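4-hydroxy-3-methylbut-2-enyl diphosphate reductase (Aquifex aeolicus, PDB 3DNF) catalyses the last step of the non-mevalonate isoprenoid pathway, reducing hydroxymethylbutenyl diphosphate to isopentenyl and dimethylallyl diphosphate at an iron-sulfur cluster. Local coordinates at residues Val203-Gly217 and Leu227-Ile241. Sequence-based numbering, arbitrary orientation.
Sequences VKKLAPEVDVMIIIG and LYYISKELNPNTYHI
The side-chain amide nitrogen of N235 reaches across to the backbone of A207 and D211: ND2 donates an almost straight bond to A207 O (3.0 Å, 172°), which lies in the plane of the N235 amide, and a weak second one to D211 O. This corner belongs to a right-handed beta-alpha-beta crossover, strand 212-216, helix 222-234, strand 238-241, at one edge of a parallel four-stranded sheet. CG of N235 stands anti to the backbone N (chi1 -175°), which turns the amide toward A207 and D211, while OD1 accepts from N237 N and closes an Asx turn. Shortened to an alanine, N235 would probably leave A207 O without this donor and N237 N without its acceptor, so the turn leading into strand 238-241 would be less fixed. The strands pair in parallel, from M213 N donating to N237 O as far as G217 N donating to I241 O (3.0 Å). On the sheet face that carries M213 and I215, toward helix 222-234, I215 sets CG2 against L227 CB (3.8 Å) and CG1 against T238 CG2. Helix 195-206 meets helix 222-234 where V203 CG2 touches L227 CD2 (3.6 Å); nearby, A207 CB packs on L234 CB. On the other side of the sheet, I214 CG2 packs on I241 CG1, and V212 CG2 comes to the edge of the Y239 ring, 3.9 Å from CD1.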
loop_
_atom_site.group_PDB
_atom_site.type_symbol
_atom_site.label_atom_id
_atom_site.label_comp_id
_atom_site.label_asym_id
_atom_site.label_seq_id
_atom_site.Cartn_x
_atom_site.Cartn_y
_atom_site.Cartn_z
ATOM N N VAL B 203 26.152 -9.373 -6.150
ATOM C CA VAL B 203 26.411 -10.807 -6.363
ATOM C C VAL B 203 25.777 -11.289 -7.669
ATOM O O VAL B 203 26.402 -12.034 -8.431
ATOM C CB VAL B 203 25.930 -11.650 -5.156
ATOM C CG1 VAL B 203 25.788 -13.122 -5.522
ATOM C CG2 VAL B 203 26.896 -11.479 -3.999
ATOM N N LYS B 204 24.549 -10.839 -7.932
ATOM C CA LYS B 204 23.862 -11.131 -9.199
ATOM C C LYS B 204 24.692 -10.742 -10.423
ATOM O O LYS B 204 24.771 -11.507 -11.384
ATOM C CB LYS B 204 22.500 -10.438 -9.273
ATOM C CG LYS B 204 21.385 -11.134 -8.517
ATOM C CD LYS B 204 20.080 -11.105 -9.310
ATOM C CE LYS B 204 18.892 -11.605 -8.486
ATOM N NZ LYS B 204 18.531 -10.660 -7.395
ATOM N N LYS B 205 25.295 -9.557 -10.381
ATOM C CA LYS B 205 26.096 -9.063 -11.495
ATOM C C LYS B 205 27.453 -9.769 -11.595
ATOM O O LYS B 205 27.942 -10.032 -12.700
ATOM C CB LYS B 205 26.289 -7.548 -11.404
ATOM C CG LYS B 205 25.019 -6.728 -11.638
ATOM C CD LYS B 205 25.313 -5.229 -11.834
ATOM C CE LYS B 205 26.037 -4.581 -10.632
ATOM N NZ LYS B 205 25.194 -4.344 -9.411
ATOM N N LEU B 206 28.055 -10.086 -10.451
ATOM C CA LEU B 206 29.379 -10.698 -10.453
ATOM C C LEU B 206 29.349 -12.198 -10.773
ATOM O O LEU B 206 30.218 -12.698 -11.506
ATOM C CB LEU B 206 30.127 -10.418 -9.141
ATOM C CG LEU B 206 31.641 -10.693 -9.131
ATOM C CD1 LEU B 206 32.375 -9.955 -10.255
ATOM C CD2 LEU B 206 32.275 -10.370 -7.778
ATOM N N ALA B 207 28.340 -12.900 -10.257
ATOM C CA ALA B 207 28.240 -14.366 -10.399
ATOM C C ALA B 207 28.580 -14.957 -11.791
ATOM O O ALA B 207 29.453 -15.817 -11.882
ATOM C CB ALA B 207 26.887 -14.888 -9.892
ATOM N N PRO B 208 27.899 -14.506 -12.867
ATOM C CA PRO B 208 28.173 -15.107 -14.186
ATOM C C PRO B 208 29.459 -14.603 -14.861
ATOM O O PRO B 208 29.875 -15.139 -15.889
ATOM C CB PRO B 208 26.936 -14.713 -15.019
ATOM C CG PRO B 208 25.985 -14.014 -14.050
ATOM C CD PRO B 208 26.850 -13.477 -12.965
ATOM N N GLU B 209 30.083 -13.597 -14.261
ATOM C CA GLU B 209 31.208 -12.873 -14.836
ATOM C C GLU B 209 32.550 -13.400 -14.298
ATOM O O GLU B 209 33.607 -12.820 -14.562
ATOM C CB GLU B 209 31.031 -11.393 -14.481
ATOM C CG GLU B 209 31.655 -10.377 -15.415
ATOM C CD GLU B 209 31.280 -8.940 -15.039
ATOM O OE1 GLU B 209 31.028 -8.137 -15.968
ATOM O OE2 GLU B 209 31.234 -8.616 -13.824
ATOM N N VAL B 210 32.491 -14.497 -13.538
ATOM C CA VAL B 210 33.667 -15.139 -12.925
ATOM C C VAL B 210 33.548 -16.667 -13.010
ATOM O O VAL B 210 32.459 -17.201 -13.230
ATOM C CB VAL B 210 33.886 -14.723 -11.418
ATOM C CG1 VAL B 210 34.148 -13.219 -11.263
ATOM C CG2 VAL B 210 32.716 -15.167 -10.529
ATOM N N ASP B 211 34.666 -17.367 -12.825
ATOM C CA ASP B 211 34.665 -18.831 -12.833
ATOM C C ASP B 211 34.125 -19.448 -11.544
ATOM O O ASP B 211 33.299 -20.361 -11.587
ATOM C CB ASP B 211 36.057 -19.372 -13.149
ATOM C CG ASP B 211 36.426 -19.134 -14.630
ATOM O OD1 ASP B 211 35.496 -19.605 -15.528
ATOM O OD2 ASP B 211 37.636 -18.468 -14.904
ATOM N N VAL B 212 34.588 -18.947 -10.402
ATOM C CA VAL B 212 34.129 -19.441 -9.106
ATOM C C VAL B 212 33.661 -18.275 -8.265
ATOM O O VAL B 212 34.269 -17.204 -8.289
ATOM C CB VAL B 212 35.234 -20.238 -8.342
ATOM C CG1 VAL B 212 36.598 -19.563 -8.476
ATOM C CG2 VAL B 212 34.883 -20.418 -6.856
ATOM N N MET B 213 32.560 -18.505 -7.554
ATOM C CA MET B 213 32.021 -17.570 -6.579
ATOM C C MET B 213 32.238 -18.108 -5.168
ATOM O O MET B 213 31.883 -19.250 -4.870
ATOM C CB MET B 213 30.528 -17.343 -6.846
ATOM C CG MET B 213 30.229 -16.238 -7.850
ATOM S SD MET B 213 30.892 -14.618 -7.339
ATOM C CE MET B 213 29.870 -14.155 -5.937
ATOM N N ILE B 214 32.837 -17.279 -4.313
ATOM C CA ILE B 214 32.972 -17.558 -2.878
ATOM C C ILE B 214 32.066 -16.636 -2.064
ATOM O O ILE B 214 32.158 -15.413 -2.176
ATOM C CB ILE B 214 34.443 -17.396 -2.378
ATOM C CG1 ILE B 214 35.424 -18.230 -3.220
ATOM C CG2 ILE B 214 34.553 -17.712 -0.869
ATOM C CD1 ILE B 214 35.141 -19.752 -3.278
ATOM N N ILE B 215 31.194 -17.234 -1.256
ATOM C CA ILE B 215 30.283 -16.500 -0.377
ATOM C C ILE B 215 30.674 -16.782 1.077
ATOM O O ILE B 215 30.668 -17.940 1.525
ATOM C CB ILE B 215 28.782 -16.873 -0.645
ATOM C CG1 ILE B 215 28.359 -16.559 -2.102
ATOM C CG2 ILE B 215 27.853 -16.245 0.398
ATOM C CD1 ILE B 215 28.521 -15.102 -2.553
ATOM N N ILE B 216 31.044 -15.728 1.802
ATOM C CA ILE B 216 31.532 -15.875 3.171
ATOM C C ILE B 216 30.444 -15.472 4.188
ATOM O O ILE B 216 29.688 -14.521 3.966
ATOM C CB ILE B 216 32.832 -15.055 3.409
ATOM C CG1 ILE B 216 33.877 -15.357 2.342
ATOM C CG2 ILE B 216 33.416 -15.350 4.804
ATOM C CD1 ILE B 216 34.889 -14.238 2.170
ATOM N N GLY B 217 30.364 -16.215 5.294
ATOM C CA GLY B 217 29.443 -15.883 6.370
ATOM C C GLY B 217 29.096 -17.062 7.243
ATOM O O GLY B 217 29.299 -18.220 6.853
ATOM N N LEU B 227 22.568 -15.081 -0.133
ATOM C CA LEU B 227 23.694 -14.746 -1.011
ATOM C C LEU B 227 24.255 -15.992 -1.684
ATOM O O LEU B 227 24.529 -15.979 -2.892
ATOM C CB LEU B 227 24.808 -14.020 -0.248
ATOM C CG LEU B 227 24.763 -12.508 -0.048
ATOM C CD1 LEU B 227 26.108 -12.044 0.539
ATOM C CD2 LEU B 227 24.431 -11.755 -1.335
ATOM N N TYR B 228 24.410 -17.075 -0.922
ATOM C CA TYR B 228 24.812 -18.355 -1.517
ATOM C C TYR B 228 23.839 -18.855 -2.596
ATOM O O TYR B 228 24.259 -19.111 -3.721
ATOM C CB TYR B 228 25.062 -19.442 -0.463
ATOM C CG TYR B 228 25.248 -20.828 -1.067
ATOM C CD1 TYR B 228 26.418 -21.153 -1.763
ATOM C CD2 TYR B 228 24.252 -21.804 -0.953
ATOM C CE1 TYR B 228 26.589 -22.419 -2.327
ATOM C CE2 TYR B 228 24.420 -23.058 -1.511
ATOM C CZ TYR B 228 25.589 -23.350 -2.190
ATOM O OH TYR B 228 25.766 -24.584 -2.743
ATOM N N TYR B 229 22.552 -18.962 -2.260
ATOM C CA TYR B 229 21.547 -19.497 -3.197
ATOM C C TYR B 229 21.443 -18.682 -4.477
ATOM O O TYR B 229 21.428 -19.240 -5.574
ATOM C CB TYR B 229 20.167 -19.569 -2.546
ATOM C CG TYR B 229 20.034 -20.608 -1.466
ATOM C CD1 TYR B 229 19.689 -20.235 -0.171
ATOM C CD2 TYR B 229 20.238 -21.967 -1.737
ATOM C CE1 TYR B 229 19.560 -21.168 0.834
ATOM C CE2 TYR B 229 20.106 -22.918 -0.736
ATOM C CZ TYR B 229 19.769 -22.504 0.551
ATOM O OH TYR B 229 19.626 -23.419 1.565
ATOM N N ILE B 230 21.372 -17.359 -4.323
ATOM C CA ILE B 230 21.309 -16.429 -5.455
ATOM C C ILE B 230 22.483 -16.647 -6.421
ATOM O O ILE B 230 22.297 -16.663 -7.640
ATOM C CB ILE B 230 21.209 -14.946 -4.961
ATOM C CG1 ILE B 230 20.932 -13.971 -6.102
ATOM C CG2 ILE B 230 22.452 -14.506 -4.224
ATOM C CD1 ILE B 230 20.801 -12.523 -5.614
ATOM N N SER B 231 23.671 -16.853 -5.856
ATOM C CA SER B 231 24.891 -17.068 -6.624
ATOM C C SER B 231 24.924 -18.461 -7.260
ATOM O O SER B 231 25.228 -18.589 -8.442
ATOM C CB SER B 231 26.117 -16.863 -5.734
ATOM O OG SER B 231 27.318 -17.121 -6.454
ATOM N N LYS B 232 24.598 -19.478 -6.459
ATOM C CA LYS B 232 24.556 -20.885 -6.870
ATOM C C LYS B 232 23.594 -21.107 -8.045
ATOM O O LYS B 232 23.774 -22.022 -8.849
ATOM C CB LYS B 232 24.165 -21.753 -5.658
ATOM C CG LYS B 232 24.052 -23.248 -5.914
ATOM C CD LYS B 232 25.417 -23.908 -6.046
ATOM C CE LYS B 232 25.268 -25.386 -6.365
ATOM N NZ LYS B 232 26.655 -26.087 -6.252
ATOM N N GLU B 233 22.578 -20.254 -8.127
ATOM C CA GLU B 233 21.601 -20.271 -9.206
ATOM C C GLU B 233 22.175 -19.730 -10.520
ATOM O O GLU B 233 21.765 -20.157 -11.601
ATOM C CB GLU B 233 20.387 -19.442 -8.788
ATOM C CG GLU B 233 19.270 -19.369 -9.812
ATOM C CD GLU B 233 18.167 -18.422 -9.380
ATOM O OE1 GLU B 233 18.065 -18.126 -8.166
ATOM O OE2 GLU B 233 17.393 -17.985 -10.262
ATOM N N LEU B 234 23.117 -18.793 -10.421
ATOM C CA LEU B 234 23.702 -18.145 -11.604
ATOM C C LEU B 234 25.085 -18.681 -11.976
ATOM O O LEU B 234 25.586 -18.416 -13.074
ATOM C CB LEU B 234 23.775 -16.626 -11.417
ATOM C CG LEU B 234 22.477 -15.855 -11.170
ATOM C CD1 LEU B 234 22.789 -14.435 -10.714
ATOM C CD2 LEU B 234 21.581 -15.851 -12.401
ATOM N N ASN B 235 25.698 -19.419 -11.047
ATOM C CA ASN B 235 27.017 -19.998 -11.248
ATOM C C ASN B 235 27.129 -21.218 -10.298
ATOM O O ASN B 235 27.168 -21.045 -9.047
ATOM C CB ASN B 235 28.124 -18.943 -10.947
ATOM C CG ASN B 235 29.531 -19.504 -11.267
ATOM O OD1 ASN B 235 29.770 -20.807 -11.176
ATOM N ND2 ASN B 235 30.414 -18.626 -11.595
ATOM N N PRO B 236 27.179 -22.453 -10.885
ATOM C CA PRO B 236 27.267 -23.709 -10.082
ATOM C C PRO B 236 28.473 -23.753 -9.123
ATOM O O PRO B 236 28.414 -24.346 -8.042
ATOM C CB PRO B 236 27.374 -24.809 -11.190
ATOM C CG PRO B 236 27.826 -24.096 -12.412
ATOM C CD PRO B 236 27.164 -22.743 -12.362
ATOM N N ASN B 237 29.552 -23.041 -9.510
ATOM C CA ASN B 237 30.792 -23.043 -8.736
ATOM C C ASN B 237 30.776 -22.005 -7.625
ATOM O O ASN B 237 31.777 -21.326 -7.376
ATOM C CB ASN B 237 31.994 -22.852 -9.663
ATOM C CG ASN B 237 32.057 -23.902 -10.750
ATOM O OD1 ASN B 237 32.040 -25.120 -10.426
ATOM N ND2 ASN B 237 32.121 -23.516 -11.936
ATOM N N THR B 238 29.613 -21.888 -6.970
ATOM C CA THR B 238 29.498 -21.065 -5.783
ATOM C C THR B 238 29.716 -21.995 -4.571
ATOM O O THR B 238 29.151 -23.095 -4.488
ATOM C CB THR B 238 28.124 -20.362 -5.674
ATOM O OG1 THR B 238 27.929 -19.519 -6.820
ATOM C CG2 THR B 238 28.034 -19.508 -4.378
ATOM N N TYR B 239 30.548 -21.538 -3.623
ATOM C CA TYR B 239 30.805 -22.294 -2.417
ATOM C C TYR B 239 30.602 -21.346 -1.277
ATOM O O TYR B 239 31.100 -20.220 -1.308
ATOM C CB TYR B 239 32.228 -22.849 -2.427
ATOM C CG TYR B 239 32.505 -23.744 -3.625
ATOM C CD1 TYR B 239 33.091 -23.229 -4.783
ATOM C CD2 TYR B 239 32.158 -25.097 -3.609
ATOM C CE1 TYR B 239 33.332 -24.039 -5.892
ATOM C CE2 TYR B 239 32.398 -25.917 -4.707
ATOM C CZ TYR B 239 32.987 -25.384 -5.847
ATOM O OH TYR B 239 33.227 -26.196 -6.940
ATOM N N HIS B 240 29.833 -21.783 -0.290
ATOM C CA HIS B 240 29.683 -20.997 0.926
ATOM C C HIS B 240 30.697 -21.454 1.983
ATOM O O HIS B 240 30.874 -22.654 2.196
ATOM C CB HIS B 240 28.247 -21.086 1.454
ATOM C CG HIS B 240 28.100 -20.575 2.851
ATOM N ND1 HIS B 240 27.963 -21.414 3.936
ATOM C CD2 HIS B 240 28.125 -19.316 3.349
ATOM C CE1 HIS B 240 27.888 -20.693 5.039
ATOM N NE2 HIS B 240 27.983 -19.420 4.710
ATOM N N ILE B 241 31.381 -20.503 2.625
ATOM C CA ILE B 241 32.376 -20.827 3.660
ATOM C C ILE B 241 32.308 -19.857 4.849
ATOM O O ILE B 241 31.903 -18.708 4.686
ATOM C CB ILE B 241 33.834 -20.862 3.104
ATOM C CG1 ILE B 241 34.235 -19.507 2.516
ATOM C CG2 ILE B 241 34.009 -21.967 2.057
ATOM C CD1 ILE B 241 35.734 -19.294 2.436
#